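Local structure of penicillin-binding protein (Bacillus halodurans, 3TG9) at residues A71-W83 with F88-T100. The protein probably binds penicillin and related beta-lactams through an active-site serine. Numbering follows the deposited sequence.
Sequences AGKLSFDTPLSDW and FPNVTIHHLLTHT
Leu80 and Val91 join the two segments through both backbone and side chain. The amide of Leu80 gives a nearly straight hydrogen bond to Val91 O (N to O 2.7 Å, 170° at the hydrogen), and Ile93 N returns one, also nearly straight, to Thr78 O. Pro79 and Thr92 lie between these bonds with CA atoms 4.2 Å apart, which makes a single beta bridge. A third bond, from His94 N to Phe76 O, is more bent (144°); it is given by the first turn of helix 93-98, where Thr92 and His95 form a capping box.

Leu80 can be followed outward from this bridge. Its CB points toward 88-100 and rests 3.5 Å from Val91 O, the carbonyl that also holds its own amide. CG stands opposite the backbone N (chi1 -165°), which places CD1 and CD2 against Leu96 and Val91. There CD1 meets Leu96 CD1 at 3.6 Å, the two side chains crossing at about a right angle, while CD2 touches Val91 CG1 alongside and Phe88 CD2 at 4.0 Å.

Beyond the bridge, Ile93 turns CG1 back beside its own backbone N, close to Ser75 O, Thr78 CB and Leu74 CD1. Its CG2 comes to the edge of the Phe76 ring, near the ring plane. Leu97 CD1 reaches Phe76 CD1 at 3.7 Å. His94 CB lies 3.1 Å from Phe76 O, while its ring continues past the contact, where ND1 is hydrogen-bonded to Tyr273 OH.

The contact thus ties the loop after helix 58-70 to the start of helix 93-98, in the helical part of a beta-lactamase-type fold. Leu74, Phe76 and Ile93 pack on helix 58-70 through Leu68, Cys66, Val69 and Ile65, whereas Leu80, Leu96 and Leu97 lean on Val163 and Leu160 of helix 155-168.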
loop_
_atom_site.group_PDB
_atom_site.type_symbol
_atom_site.label_atom_id
_atom_site.label_comp_id
_atom_site.label_asym_id
_atom_site.label_seq_id
_atom_site.Cartn_x
_atom_site.Cartn_y
_atom_site.Cartn_z
ATOM N N ALA B 71 -5.562 38.450 0.855
ATOM C CA ALA B 71 -4.447 38.935 1.660
ATOM C C ALA B 71 -3.561 39.867 0.848
ATOM O O ALA B 71 -2.571 40.399 1.355
ATOM C CB ALA B 71 -3.630 37.767 2.195
ATOM N N GLY B 72 -3.910 40.050 -0.420
ATOM C CA GLY B 72 -3.184 40.965 -1.275
ATOM C C GLY B 72 -1.823 40.453 -1.704
ATOM O O GLY B 72 -0.945 41.237 -2.065
ATOM N N LYS B 73 -1.644 39.136 -1.674
ATOM C CA LYS B 73 -0.401 38.531 -2.147
ATOM C C LYS B 73 -0.554 38.029 -3.573
ATOM O O LYS B 73 0.402 37.539 -4.171
ATOM C CB LYS B 73 0.011 37.374 -1.240
ATOM C CG LYS B 73 0.264 37.768 0.204
ATOM C CD LYS B 73 1.630 38.416 0.378
ATOM C CE LYS B 73 2.753 37.425 0.077
ATOM N NZ LYS B 73 4.088 37.957 0.454
ATOM N N LEU B 74 -1.759 38.162 -4.119
ATOM C CA LEU B 74 -2.091 37.555 -5.404
ATOM C C LEU B 74 -3.442 38.072 -5.893
ATOM O O LEU B 74 -4.256 38.520 -5.091
ATOM C CB LEU B 74 -2.150 36.039 -5.237
ATOM C CG LEU B 74 -2.660 35.134 -6.353
ATOM C CD1 LEU B 74 -1.600 34.932 -7.439
ATOM C CD2 LEU B 74 -3.065 33.800 -5.750
ATOM N N SER B 75 -3.675 38.004 -7.203
ATOM C CA SER B 75 -4.954 38.414 -7.787
ATOM C C SER B 75 -5.451 37.403 -8.829
ATOM O O SER B 75 -4.669 36.623 -9.362
ATOM C CB SER B 75 -4.836 39.803 -8.421
ATOM O OG SER B 75 -4.377 39.718 -9.759
ATOM N N PHE B 76 -6.751 37.422 -9.120
ATOM C CA PHE B 76 -7.338 36.445 -10.035
ATOM C C PHE B 76 -6.943 36.689 -11.489
ATOM O O PHE B 76 -7.190 35.847 -12.358
ATOM C CB PHE B 76 -8.863 36.415 -9.901
ATOM C CG PHE B 76 -9.348 36.054 -8.521
ATOM C CD1 PHE B 76 -8.995 34.851 -7.939
ATOM C CD2 PHE B 76 -10.174 36.912 -7.816
ATOM C CE1 PHE B 76 -9.449 34.518 -6.672
ATOM C CE2 PHE B 76 -10.630 36.587 -6.551
ATOM C CZ PHE B 76 -10.268 35.387 -5.981
ATOM N N ASP B 77 -6.328 37.841 -11.747
ATOM C CA ASP B 77 -5.879 38.202 -13.094
ATOM C C ASP B 77 -4.403 37.894 -13.288
ATOM O O ASP B 77 -3.887 37.924 -14.409
ATOM C CB ASP B 77 -6.121 39.687 -13.354
ATOM C CG ASP B 77 -7.577 40.000 -13.584
ATOM O OD1 ASP B 77 -8.277 39.137 -14.165
ATOM O OD2 ASP B 77 -8.020 41.101 -13.186
ATOM N N THR B 78 -3.729 37.619 -12.177
ATOM C CA THR B 78 -2.312 37.304 -12.192
ATOM C C THR B 78 -2.051 36.179 -13.180
ATOM O O THR B 78 -2.743 35.167 -13.160
ATOM C CB THR B 78 -1.845 36.872 -10.796
ATOM O OG1 THR B 78 -2.283 37.841 -9.833
ATOM C CG2 THR B 78 -0.331 36.741 -10.747
ATOM N N PRO B 79 -1.064 36.368 -14.069
ATOM C CA PRO B 79 -0.677 35.328 -15.027
ATOM C C PRO B 79 0.091 34.217 -14.334
ATOM O O PRO B 79 0.815 34.473 -13.374
ATOM C CB PRO B 79 0.249 36.070 -16.002
ATOM C CG PRO B 79 -0.026 37.528 -15.780
ATOM C CD PRO B 79 -0.366 37.638 -14.328
ATOM N N LEU B 80 -0.063 32.995 -14.826
ATOM C CA LEU B 80 0.608 31.842 -14.241
ATOM C C LEU B 80 2.131 31.954 -14.385
ATOM O O LEU B 80 2.886 31.423 -13.575
ATOM C CB LEU B 80 0.097 30.559 -14.896
ATOM C CG LEU B 80 0.409 29.235 -14.202
ATOM C CD1 LEU B 80 -0.100 29.256 -12.779
ATOM C CD2 LEU B 80 -0.223 28.098 -14.969
ATOM N N SER B 81 2.572 32.654 -15.422
ATOM C CA SER B 81 3.992 32.901 -15.645
ATOM C C SER B 81 4.608 33.681 -14.489
ATOM O O SER B 81 5.792 33.537 -14.191
ATOM C CB SER B 81 4.180 33.688 -16.937
ATOM O OG SER B 81 3.418 34.885 -16.898
ATOM N N ASP B 82 3.805 34.518 -13.845
ATOM C CA ASP B 82 4.286 35.322 -12.728
ATOM C C ASP B 82 4.883 34.494 -11.591
ATOM O O ASP B 82 5.823 34.936 -10.930
ATOM C CB ASP B 82 3.168 36.206 -12.176
ATOM C CG ASP B 82 3.159 37.594 -12.790
ATOM O OD1 ASP B 82 3.564 37.734 -13.966
ATOM O OD2 ASP B 82 2.742 38.543 -12.088
ATOM N N TRP B 83 4.340 33.300 -11.363
ATOM C CA TRP B 83 4.699 32.525 -10.176
ATOM C C TRP B 83 5.317 31.152 -10.447
ATOM O O TRP B 83 6.004 30.605 -9.586
ATOM C CB TRP B 83 3.488 32.374 -9.257
ATOM C CG TRP B 83 3.063 33.652 -8.616
ATOM C CD1 TRP B 83 2.103 34.518 -9.064
ATOM C CD2 TRP B 83 3.585 34.219 -7.409
ATOM N NE1 TRP B 83 1.993 35.587 -8.205
ATOM C CE2 TRP B 83 2.891 35.428 -7.181
ATOM C CE3 TRP B 83 4.570 33.823 -6.496
ATOM C CZ2 TRP B 83 3.151 36.244 -6.078
ATOM C CZ3 TRP B 83 4.824 34.634 -5.397
ATOM C CH2 TRP B 83 4.119 35.832 -5.202
ATOM N N PHE B 88 2.699 28.362 -19.418
ATOM C CA PHE B 88 1.419 28.077 -20.057
ATOM C C PHE B 88 0.844 29.411 -20.507
ATOM O O PHE B 88 0.076 30.047 -19.785
ATOM C CB PHE B 88 0.473 27.340 -19.108
ATOM C CG PHE B 88 0.993 25.999 -18.664
ATOM C CD1 PHE B 88 0.645 24.846 -19.343
ATOM C CD2 PHE B 88 1.849 25.899 -17.583
ATOM C CE1 PHE B 88 1.130 23.616 -18.946
ATOM C CE2 PHE B 88 2.336 24.672 -17.182
ATOM C CZ PHE B 88 1.974 23.529 -17.865
ATOM N N PRO B 89 1.254 29.851 -21.706
ATOM C CA PRO B 89 0.980 31.152 -22.320
ATOM C C PRO B 89 -0.414 31.697 -22.051
ATOM O O PRO B 89 -1.408 31.063 -22.407
ATOM C CB PRO B 89 1.157 30.860 -23.809
ATOM C CG PRO B 89 2.259 29.848 -23.832
ATOM C CD PRO B 89 2.105 29.013 -22.572
ATOM N N ASN B 90 -0.459 32.869 -21.424
ATOM C CA ASN B 90 -1.697 33.615 -21.208
ATOM C C ASN B 90 -2.628 33.013 -20.164
ATOM O O ASN B 90 -3.715 33.540 -19.914
ATOM C CB ASN B 90 -2.436 33.839 -22.530
ATOM C CG ASN B 90 -1.707 34.805 -23.436
ATOM O OD1 ASN B 90 -1.228 34.426 -24.501
ATOM N ND2 ASN B 90 -1.594 36.054 -23.003
ATOM N N VAL B 91 -2.199 31.918 -19.546
ATOM C CA VAL B 91 -3.005 31.314 -18.496
ATOM C C VAL B 91 -2.959 32.146 -17.211
ATOM O O VAL B 91 -1.906 32.641 -16.803
ATOM C CB VAL B 91 -2.622 29.844 -18.236
ATOM C CG1 VAL B 91 -3.293 29.339 -16.968
ATOM C CG2 VAL B 91 -3.020 28.989 -19.431
ATOM N N THR B 92 -4.126 32.317 -16.604
ATOM C CA THR B 92 -4.277 33.147 -15.429
ATOM C C THR B 92 -4.874 32.293 -14.319
ATOM O O THR B 92 -5.456 31.235 -14.584
ATOM C CB THR B 92 -5.243 34.310 -15.714
ATOM O OG1 THR B 92 -6.546 33.785 -15.994
ATOM C CG2 THR B 92 -4.771 35.131 -16.913
ATOM N N ILE B 93 -4.723 32.757 -13.082
ATOM C CA ILE B 93 -5.277 32.083 -11.923
ATOM C C ILE B 93 -6.744 31.756 -12.152
ATOM O O ILE B 93 -7.182 30.623 -11.954
ATOM C CB ILE B 93 -5.156 32.978 -10.674
ATOM C CG1 ILE B 93 -3.685 33.293 -10.376
ATOM C CG2 ILE B 93 -5.854 32.345 -9.483
ATOM C CD1 ILE B 93 -2.797 32.063 -10.264
ATOM N N HIS B 94 -7.498 32.765 -12.577
ATOM C CA HIS B 94 -8.932 32.632 -12.790
ATOM C C HIS B 94 -9.278 31.550 -13.826
ATOM O O HIS B 94 -10.294 30.865 -13.699
ATOM C CB HIS B 94 -9.536 33.990 -13.172
ATOM C CG HIS B 94 -10.907 33.898 -13.763
ATOM N ND1 HIS B 94 -12.054 34.064 -13.013
ATOM C CD2 HIS B 94 -11.317 33.647 -15.027
ATOM C CE1 HIS B 94 -13.110 33.921 -13.796
ATOM N NE2 HIS B 94 -12.690 33.660 -15.020
ATOM N N HIS B 95 -8.439 31.388 -14.843
ATOM C CA HIS B 95 -8.656 30.321 -15.818
ATOM C C HIS B 95 -8.576 28.953 -15.151
ATOM O O HIS B 95 -9.397 28.070 -15.403
ATOM C CB HIS B 95 -7.630 30.393 -16.949
ATOM C CG HIS B 95 -7.798 31.582 -17.844
ATOM N ND1 HIS B 95 -6.727 32.284 -18.358
ATOM C CD2 HIS B 95 -8.909 32.198 -18.310
ATOM C CE1 HIS B 95 -7.174 33.278 -19.105
ATOM N NE2 HIS B 95 -8.494 33.251 -19.091
ATOM N N LEU B 96 -7.573 28.786 -14.301
ATOM C CA LEU B 96 -7.359 27.531 -13.593
ATOM C C LEU B 96 -8.517 27.225 -12.642
ATOM O O LEU B 96 -9.001 26.093 -12.594
ATOM C CB LEU B 96 -6.032 27.583 -12.835
ATOM C CG LEU B 96 -4.818 27.844 -13.736
ATOM C CD1 LEU B 96 -3.619 28.349 -12.953
ATOM C CD2 LEU B 96 -4.460 26.601 -14.528
ATOM N N LEU B 97 -8.971 28.249 -11.916
ATOM C CA LEU B 97 -10.017 28.107 -10.902
ATOM C C LEU B 97 -11.360 27.674 -11.474
ATOM O O LEU B 97 -12.187 27.081 -10.768
ATOM C CB LEU B 97 -10.210 29.428 -10.152
ATOM C CG LEU B 97 -9.164 29.818 -9.116
ATOM C CD1 LEU B 97 -9.251 31.303 -8.809
ATOM C CD2 LEU B 97 -9.347 28.996 -7.853
ATOM N N THR B 98 -11.588 27.999 -12.742
ATOM C CA THR B 98 -12.865 27.721 -13.380
ATOM C C THR B 98 -12.750 26.669 -14.476
ATOM O O THR B 98 -13.726 26.379 -15.160
ATOM C CB THR B 98 -13.474 29.001 -13.988
ATOM O OG1 THR B 98 -12.541 29.581 -14.909
ATOM C CG2 THR B 98 -13.799 30.015 -12.896
ATOM N N HIS B 99 -11.562 26.097 -14.640
ATOM C CA HIS B 99 -11.355 25.048 -15.634
ATOM C C HIS B 99 -11.521 25.584 -17.044
ATOM O O HIS B 99 -12.111 24.918 -17.896
ATOM C CB HIS B 99 -12.345 23.899 -15.437
ATOM C CG HIS B 99 -12.160 23.153 -14.151
ATOM N ND1 HIS B 99 -11.093 22.315 -13.920
ATOM C CD2 HIS B 99 -12.925 23.111 -13.034
ATOM C CE1 HIS B 99 -11.201 21.791 -12.718
ATOM N NE2 HIS B 99 -12.302 22.259 -12.154
ATOM N N THR B 100 -11.007 26.780 -17.296
ATOM C CA THR B 100 -11.077 27.358 -18.634
ATOM C C THR B 100 -9.686 27.708 -19.158
ATOM O O THR B 100 -9.553 28.457 -20.124
ATOM C CB THR B 100 -11.967 28.618 -18.652
ATOM O OG1 THR B 100 -11.513 29.539 -17.654
ATOM C CG2 THR B 100 -13.423 28.253 -18.369
HETATM O O HOH W 1 -8.600 36.547 -15.671
#